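Local coordinates for endonuclease NucS (PDB 5GKE), which acts as a mismatch restriction endonuclease on double-stranded DNA and probably also cuts single-stranded ends of branched DNA, at residues A[137-142]-A[178-183]; A[144-149]-A[209-214]. The protein carries 1 engineered substitution. All coordinates share one frame; numbering follows the deposited sequence.

Interaction 1 (A[137-142]-A[178-183]). With MG (magnesium ion), chain E; nucleotides of chain C.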
loop_
_atom_site.group_PDB
_atom_site.type_symbol
_atom_site.label_atom_id
_atom_site.label_comp_id
_atom_site.label_asym_id
_atom_site.label_seq_id
_atom_site.Cartn_x
_atom_site.Cartn_y
_atom_site.Cartn_z
ATOM N N GLU A 137 -7.128 21.121 -9.075
ATOM C CA GLU A 137 -7.176 22.544 -8.707
ATOM C C GLU A 137 -6.487 23.452 -9.723
ATOM O O GLU A 137 -6.974 24.533 -10.033
ATOM C CB GLU A 137 -6.560 22.760 -7.318
ATOM C CG GLU A 137 -7.422 22.180 -6.189
ATOM C CD GLU A 137 -6.730 22.143 -4.842
ATOM O OE1 GLU A 137 -5.742 22.886 -4.648
ATOM O OE2 GLU A 137 -7.174 21.356 -3.975
ATOM N N LEU A 138 -5.365 23.006 -10.256
ATOM C CA LEU A 138 -4.697 23.760 -11.295
ATOM C C LEU A 138 -5.624 23.906 -12.488
ATOM O O LEU A 138 -5.768 24.988 -13.047
ATOM C CB LEU A 138 -3.399 23.073 -11.714
ATOM C CG LEU A 138 -2.646 23.732 -12.865
ATOM C CD1 LEU A 138 -2.457 25.198 -12.585
ATOM C CD2 LEU A 138 -1.307 23.073 -13.038
ATOM N N ILE A 139 -6.263 22.807 -12.860
ATOM C CA ILE A 139 -7.060 22.784 -14.069
ATOM C C ILE A 139 -8.305 23.664 -13.930
ATOM O O ILE A 139 -8.745 24.275 -14.892
ATOM C CB ILE A 139 -7.427 21.341 -14.437
ATOM C CG1 ILE A 139 -6.150 20.605 -14.861
ATOM C CG2 ILE A 139 -8.432 21.315 -15.569
ATOM C CD1 ILE A 139 -6.320 19.131 -15.172
ATOM N N PHE A 140 -8.847 23.775 -12.727
ATOM C CA PHE A 140 -9.959 24.693 -12.522
ATOM C C PHE A 140 -9.484 26.159 -12.527
ATOM O O PHE A 140 -10.123 27.015 -13.134
ATOM C CB PHE A 140 -10.704 24.346 -11.227
ATOM C CG PHE A 140 -11.745 23.276 -11.411
ATOM C CD1 PHE A 140 -11.373 21.950 -11.556
ATOM C CD2 PHE A 140 -13.094 23.599 -11.478
ATOM C CE1 PHE A 140 -12.328 20.959 -11.759
ATOM C CE2 PHE A 140 -14.047 22.618 -11.676
ATOM C CZ PHE A 140 -13.661 21.293 -11.817
ATOM N N GLU A 141 -8.357 26.441 -11.877
ATOM C CA GLU A 141 -7.771 27.782 -11.902
ATOM C C GLU A 141 -7.407 28.198 -13.318
ATOM O O GLU A 141 -7.605 29.345 -13.695
ATOM C CB GLU A 141 -6.513 27.859 -11.032
ATOM C CG GLU A 141 -6.737 27.765 -9.535
ATOM C CD GLU A 141 -5.422 27.852 -8.756
ATOM O OE1 GLU A 141 -4.461 28.484 -9.253
ATOM O OE2 GLU A 141 -5.344 27.279 -7.648
ATOM N N ASN A 142 -6.867 27.262 -14.094
ATOM C CA ASN A 142 -6.361 27.554 -15.437
ATOM C C ASN A 142 -6.716 26.505 -16.480
ATOM O O ASN A 142 -5.833 25.771 -16.928
ATOM C CB ASN A 142 -4.835 27.695 -15.420
ATOM C CG ASN A 142 -4.367 28.908 -14.659
ATOM O OD1 ASN A 142 -4.005 28.814 -13.484
ATOM N ND2 ASN A 142 -4.365 30.060 -15.325
ATOM N N LEU A 178 -11.968 14.246 -18.226
ATOM C CA LEU A 178 -10.536 14.199 -17.946
ATOM C C LEU A 178 -10.265 13.056 -16.979
ATOM O O LEU A 178 -10.995 12.887 -15.992
ATOM C CB LEU A 178 -10.029 15.498 -17.341
ATOM C CG LEU A 178 -10.160 16.834 -18.062
ATOM C CD1 LEU A 178 -9.374 17.872 -17.263
ATOM C CD2 LEU A 178 -9.673 16.755 -19.507
ATOM N N GLU A 179 -9.248 12.252 -17.289
ATOM C CA GLU A 179 -8.672 11.331 -16.314
ATOM C C GLU A 179 -7.255 11.803 -15.976
ATOM O O GLU A 179 -6.425 11.979 -16.866
ATOM C CB GLU A 179 -8.663 9.897 -16.839
ATOM C CG GLU A 179 -7.958 8.893 -15.911
ATOM C CD GLU A 179 -8.630 8.725 -14.548
ATOM O OE1 GLU A 179 -8.021 8.088 -13.661
ATOM O OE2 GLU A 179 -9.772 9.207 -14.359
ATOM N N LEU A 180 -7.000 12.047 -14.695
ATOM C CA LEU A 180 -5.715 12.580 -14.251
ATOM C C LEU A 180 -4.865 11.492 -13.630
ATOM O O LEU A 180 -5.392 10.584 -12.972
ATOM C CB LEU A 180 -5.900 13.706 -13.231
ATOM C CG LEU A 180 -7.017 14.716 -13.470
ATOM C CD1 LEU A 180 -7.080 15.757 -12.332
ATOM C CD2 LEU A 180 -6.841 15.383 -14.826
ATOM N N LYS A 181 -3.556 11.584 -13.856
ATOM C CA LYS A 181 -2.564 10.785 -13.134
ATOM C C LYS A 181 -1.368 11.640 -12.785
ATOM O O LYS A 181 -0.789 12.288 -13.667
ATOM C CB LYS A 181 -2.103 9.578 -13.949
ATOM C CG LYS A 181 -3.185 8.555 -14.199
ATOM C CD LYS A 181 -3.731 7.971 -12.906
ATOM C CE LYS A 181 -4.989 7.164 -13.188
ATOM N NZ LYS A 181 -5.773 6.838 -11.972
ATOM N N ARG A 182 -0.982 11.614 -11.510
ATOM C CA ARG A 182 0.160 12.393 -11.016
ATOM C C ARG A 182 1.479 11.805 -11.496
ATOM O O ARG A 182 2.516 12.441 -11.428
ATOM C CB ARG A 182 0.153 12.469 -9.473
ATOM C CG ARG A 182 0.352 11.139 -8.743
ATOM C CD ARG A 182 0.662 11.358 -7.252
ATOM N NE ARG A 182 1.649 12.422 -7.112
ATOM C CZ ARG A 182 2.952 12.254 -7.309
ATOM N NH1 ARG A 182 3.435 11.060 -7.606
ATOM N NH2 ARG A 182 3.771 13.278 -7.198
ATOM N N ARG A 183 1.428 10.574 -11.978
ATOM C CA ARG A 183 2.626 9.909 -12.431
ATOM C C ARG A 183 2.337 9.282 -13.787
ATOM O O ARG A 183 1.208 9.368 -14.282
ATOM C CB ARG A 183 3.080 8.863 -11.403
ATOM C CG ARG A 183 2.105 7.719 -11.202
ATOM C CD ARG A 183 2.576 6.726 -10.154
ATOM N NE ARG A 183 2.058 5.381 -10.431
ATOM C CZ ARG A 183 2.287 4.305 -9.680
ATOM N NH1 ARG A 183 3.028 4.400 -8.585
ATOM N NH2 ARG A 183 1.776 3.127 -10.025
HETATM MG MG MG E . -9.476 8.686 -11.879
ATOM P P DG C 9 3.294 7.691 -6.073
ATOM O OP1 DG C 9 4.068 7.137 -7.207
ATOM O OP2 DG C 9 2.360 8.814 -6.282
ATOM O "O5'" DG C 9 2.503 6.481 -5.405
ATOM C "C5'" DG C 9 3.168 5.252 -5.169
ATOM C "C4'" DG C 9 3.079 4.855 -3.704
ATOM O "O4'" DG C 9 1.701 4.593 -3.350
ATOM C "C3'" DG C 9 3.885 3.610 -3.339
ATOM O "O3'" DG C 9 4.990 3.978 -2.520
ATOM C "C2'" DG C 9 2.914 2.709 -2.581
ATOM C "C1'" DG C 9 1.543 3.255 -2.948
ATOM N N9 DG C 9 0.843 2.520 -4.001
ATOM C C8 DG C 9 0.472 3.000 -5.240
ATOM N N7 DG C 9 -0.191 2.127 -5.963
ATOM C C5 DG C 9 -0.274 1.001 -5.147
ATOM C C6 DG C 9 -0.872 -0.264 -5.388
ATOM O O6 DG C 9 -1.475 -0.660 -6.409
ATOM N N1 DG C 9 -0.717 -1.116 -4.304
ATOM C C2 DG C 9 -0.071 -0.795 -3.131
ATOM N N2 DG C 9 -0.034 -1.757 -2.194
ATOM N N3 DG C 9 0.496 0.383 -2.889
ATOM C C4 DG C 9 0.361 1.229 -3.936
ATOM P P DC C 6 -7.898 6.951 -9.426
ATOM O OP1 DC C 6 -7.625 7.867 -10.556
ATOM O OP2 DC C 6 -7.556 5.521 -9.564
ATOM O "O5'" DC C 6 -7.126 7.549 -8.168
ATOM C "C5'" DC C 6 -7.396 8.886 -7.773
ATOM C "C4'" DC C 6 -6.664 9.238 -6.498
ATOM O "O4'" DC C 6 -6.982 8.274 -5.467
ATOM C "C3'" DC C 6 -5.148 9.243 -6.599
ATOM O "O3'" DC C 6 -4.641 10.214 -5.701
ATOM C "C2'" DC C 6 -4.789 7.828 -6.161
ATOM C "C1'" DC C 6 -5.803 7.614 -5.050
ATOM N N1 DC C 6 -6.151 6.183 -4.776
ATOM C C2 DC C 6 -5.965 5.663 -3.493
ATOM O O2 DC C 6 -5.479 6.384 -2.617
ATOM N N3 DC C 6 -6.309 4.375 -3.248
ATOM C C4 DC C 6 -6.834 3.624 -4.228
ATOM N N4 DC C 6 -7.159 2.357 -3.942
ATOM C C5 DC C 6 -7.040 4.141 -5.542
ATOM C C6 DC C 6 -6.694 5.414 -5.767
#
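Ile139 turns its CG1 beside the backbone N (chi1 -68°) and runs straight on from there (chi2 176°), which carries CD1 off helix 132-141 to meet Leu178 and Leu180 tip to tip. Its CD1 lies 3.9 Å from Leu178 CD1 and 3.8 Å from Leu180 CD2, a small, buried, wholly apolar seam between the helix and strand 175-180. The alternating residues turn the other way: Glu179 swings CG away from its backbone N, bends at chi2 and holds magnesium through both carboxylate oxygens, OE1 at 2.4 Å, with Gln192 also part of the metal site. Glu179 and Lys181 match the E-x-K of the PD-(D/E)XK nuclease core. Lys181 NZ lies 3.1 Å from Glu179 OE1 in a salt bridge and donates to OP1 of DC6 of chain C, the same oxygen that binds magnesium at 2.4 Å. Further on, one phosphate is taken by two arginines: Arg183 NH1 gives DG9 OP1 of chain C a nearly straight bond (165°) in the guanidinium plane, while Arg182 NH1 makes a weak one to DG9 OP2 at 2.8 Å. Replacing Arg182 with alanine would probably leave OP2 without this donor, and Gly130 O and Arg44 O of the second subunit without theirs. With magnesium and Lys181 NZ both on OP1, the DC6 phosphate is likely to be polarised, consistent with a scissile position.

Interaction 2 (A[144-149]-A[209-214]); sequences EVIEPG and RGILVA
Glu147 and Arg209 meet edge to edge: the carboxylate comes end-on to the NH1/NH2 edge of the guanidinium, in its plane, with the two flat groups only 18° from coplanar. This salt bridge lies at one end of strand 208-214, in the central sheet of the PD-(D/E)XK nuclease domain, and pins to it the loop that follows helix 132-141. Arg209 NH1 reaches Glu147 OE1 at 2.6 Å, while NH2 donates to OE1 at 2.8 Å and to OE2 at 3.0 Å, the straightest at 160°. OE1 therefore takes two donors, and both oxygens are met on their syn sides, which fixes the rotation of the carboxylate. Glu147 gets there by placing CG between its backbone N and carbonyl carbon (chi1 73°) and then stretching out. Asp170 and Glu231 also form salt bridges with Arg209, so three carboxylates gather round one guanidinium, probably more negative charge than it can offset alone; a long, weak Glu147-Arg233 ion pair may ease this. Just before Glu147, buried Ile146 makes the apolar half of the contact. Ile146 CG2 lies 4.1 Å from Ile211 CD1, the side chains slanting across each other. Nearly at right angles to Val213, Ile146 CD1 stops 3.9 Å from Val213 CG2.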
loop_
_atom_site.group_PDB
_atom_site.type_symbol
_atom_site.label_atom_id
_atom_site.label_comp_id
_atom_site.label_asym_id
_atom_site.label_seq_id
_atom_site.Cartn_x
_atom_site.Cartn_y
_atom_site.Cartn_z
ATOM N N GLU A 144 -7.002 26.448 -19.522
ATOM C CA GLU A 144 -6.283 26.480 -20.794
ATOM C C GLU A 144 -5.043 25.590 -20.779
ATOM O O GLU A 144 -4.457 25.348 -21.834
ATOM C CB GLU A 144 -5.896 27.917 -21.165
ATOM C CG GLU A 144 -4.861 28.557 -20.253
ATOM C CD GLU A 144 -5.424 28.950 -18.893
ATOM O OE1 GLU A 144 -6.666 28.884 -18.716
ATOM O OE2 GLU A 144 -4.622 29.327 -18.005
ATOM N N VAL A 145 -4.645 25.101 -19.599
ATOM C CA VAL A 145 -3.600 24.072 -19.520
ATOM C C VAL A 145 -4.047 22.806 -20.269
ATOM O O VAL A 145 -3.224 22.015 -20.716
ATOM C CB VAL A 145 -3.226 23.688 -18.056
ATOM C CG1 VAL A 145 -2.779 24.888 -17.296
ATOM C CG2 VAL A 145 -4.396 23.030 -17.342
ATOM N N ILE A 146 -5.356 22.628 -20.401
ATOM C CA ILE A 146 -5.917 21.530 -21.164
ATOM C C ILE A 146 -5.987 21.937 -22.634
ATOM O O ILE A 146 -5.350 21.325 -23.500
ATOM C CB ILE A 146 -7.304 21.140 -20.620
ATOM C CG1 ILE A 146 -7.176 20.685 -19.167
ATOM C CG2 ILE A 146 -7.928 20.043 -21.450
ATOM C CD1 ILE A 146 -6.234 19.513 -18.988
ATOM N N GLU A 147 -6.759 22.982 -22.899
ATOM C CA GLU A 147 -6.823 23.603 -24.216
ATOM C C GLU A 147 -7.734 24.821 -24.124
ATOM O O GLU A 147 -8.521 24.929 -23.184
ATOM C CB GLU A 147 -7.314 22.616 -25.275
ATOM C CG GLU A 147 -8.787 22.272 -25.227
ATOM C CD GLU A 147 -9.082 21.061 -26.086
ATOM O OE1 GLU A 147 -10.255 20.812 -26.420
ATOM O OE2 GLU A 147 -8.115 20.348 -26.433
ATOM N N PRO A 148 -7.610 25.762 -25.077
ATOM C CA PRO A 148 -8.422 26.984 -25.008
ATOM C C PRO A 148 -9.906 26.692 -25.176
ATOM O O PRO A 148 -10.277 25.813 -25.950
ATOM C CB PRO A 148 -7.899 27.826 -26.181
ATOM C CG PRO A 148 -6.561 27.258 -26.509
ATOM C CD PRO A 148 -6.676 25.795 -26.216
ATOM N N GLY A 149 -10.742 27.414 -24.446
ATOM C CA GLY A 149 -12.174 27.218 -24.538
ATOM C C GLY A 149 -12.624 25.962 -23.822
ATOM O O GLY A 149 -13.720 25.454 -24.074
ATOM N N ARG A 209 -15.643 13.623 -25.627
ATOM C CA ARG A 209 -14.192 13.451 -25.753
ATOM C C ARG A 209 -13.590 12.964 -24.435
ATOM O O ARG A 209 -13.982 13.448 -23.373
ATOM C CB ARG A 209 -13.518 14.755 -26.143
ATOM C CG ARG A 209 -13.798 15.237 -27.541
ATOM C CD ARG A 209 -13.361 16.682 -27.673
ATOM N NE ARG A 209 -11.919 16.841 -27.501
ATOM C CZ ARG A 209 -11.333 17.976 -27.139
ATOM N NH1 ARG A 209 -12.079 19.036 -26.878
ATOM N NH2 ARG A 209 -10.007 18.047 -27.015
ATOM N N GLY A 210 -12.727 11.948 -24.488
ATOM C CA GLY A 210 -11.886 11.603 -23.352
ATOM C C GLY A 210 -10.481 12.163 -23.436
ATOM O O GLY A 210 -9.839 12.112 -24.489
ATOM N N ILE A 211 -9.941 12.599 -22.308
ATOM C CA ILE A 211 -8.573 13.092 -22.313
ATOM C C ILE A 211 -7.821 12.551 -21.115
ATOM O O ILE A 211 -8.243 12.732 -19.972
ATOM C CB ILE A 211 -8.497 14.623 -22.287
ATOM C CG1 ILE A 211 -9.321 15.239 -23.413
ATOM C CG2 ILE A 211 -7.045 15.077 -22.374
ATOM C CD1 ILE A 211 -9.082 16.729 -23.573
ATOM N N LEU A 212 -6.714 11.873 -21.385
ATOM C CA LEU A 212 -5.837 11.421 -20.326
ATOM C C LEU A 212 -4.842 12.531 -20.041
ATOM O O LEU A 212 -4.208 13.065 -20.946
ATOM C CB LEU A 212 -5.117 10.126 -20.704
ATOM C CG LEU A 212 -4.149 9.551 -19.664
ATOM C CD1 LEU A 212 -4.778 9.446 -18.294
ATOM C CD2 LEU A 212 -3.720 8.196 -20.110
ATOM N N VAL A 213 -4.735 12.905 -18.783
ATOM C CA VAL A 213 -3.882 14.014 -18.419
ATOM C C VAL A 213 -2.865 13.488 -17.412
ATOM O O VAL A 213 -3.207 13.134 -16.285
ATOM C CB VAL A 213 -4.721 15.193 -17.845
ATOM C CG1 VAL A 213 -3.842 16.368 -17.475
ATOM C CG2 VAL A 213 -5.779 15.618 -18.845
ATOM N N ALA A 214 -1.613 13.417 -17.831
ATOM C CA ALA A 214 -0.562 12.874 -16.990
ATOM C C ALA A 214 0.780 13.429 -17.458
ATOM O O ALA A 214 0.842 14.114 -18.471
ATOM C CB ALA A 214 -0.582 11.351 -17.053
#

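In the fold
From the N terminus, the chain first passes through 137-142, at the end of helix 132-141. The loop that follows holds 144-149. The chain then runs through strands 151-158 and 163-169 before 178-183 returns to the helix and closes interaction 1. Helix 187-204 follows, and 209-214 comes back to the loop to close interaction 2. The segments alternate, so the two contacts cross. They share one sheet: strands 175-180 and 208-214 run parallel as neighbours, joined by probable hydrogen bonds from Val213 N to Glu179 O and from Lys181 N to Val213 O. Ile146 also packs on Ile139 and Leu178, making the two apolar patches continuous.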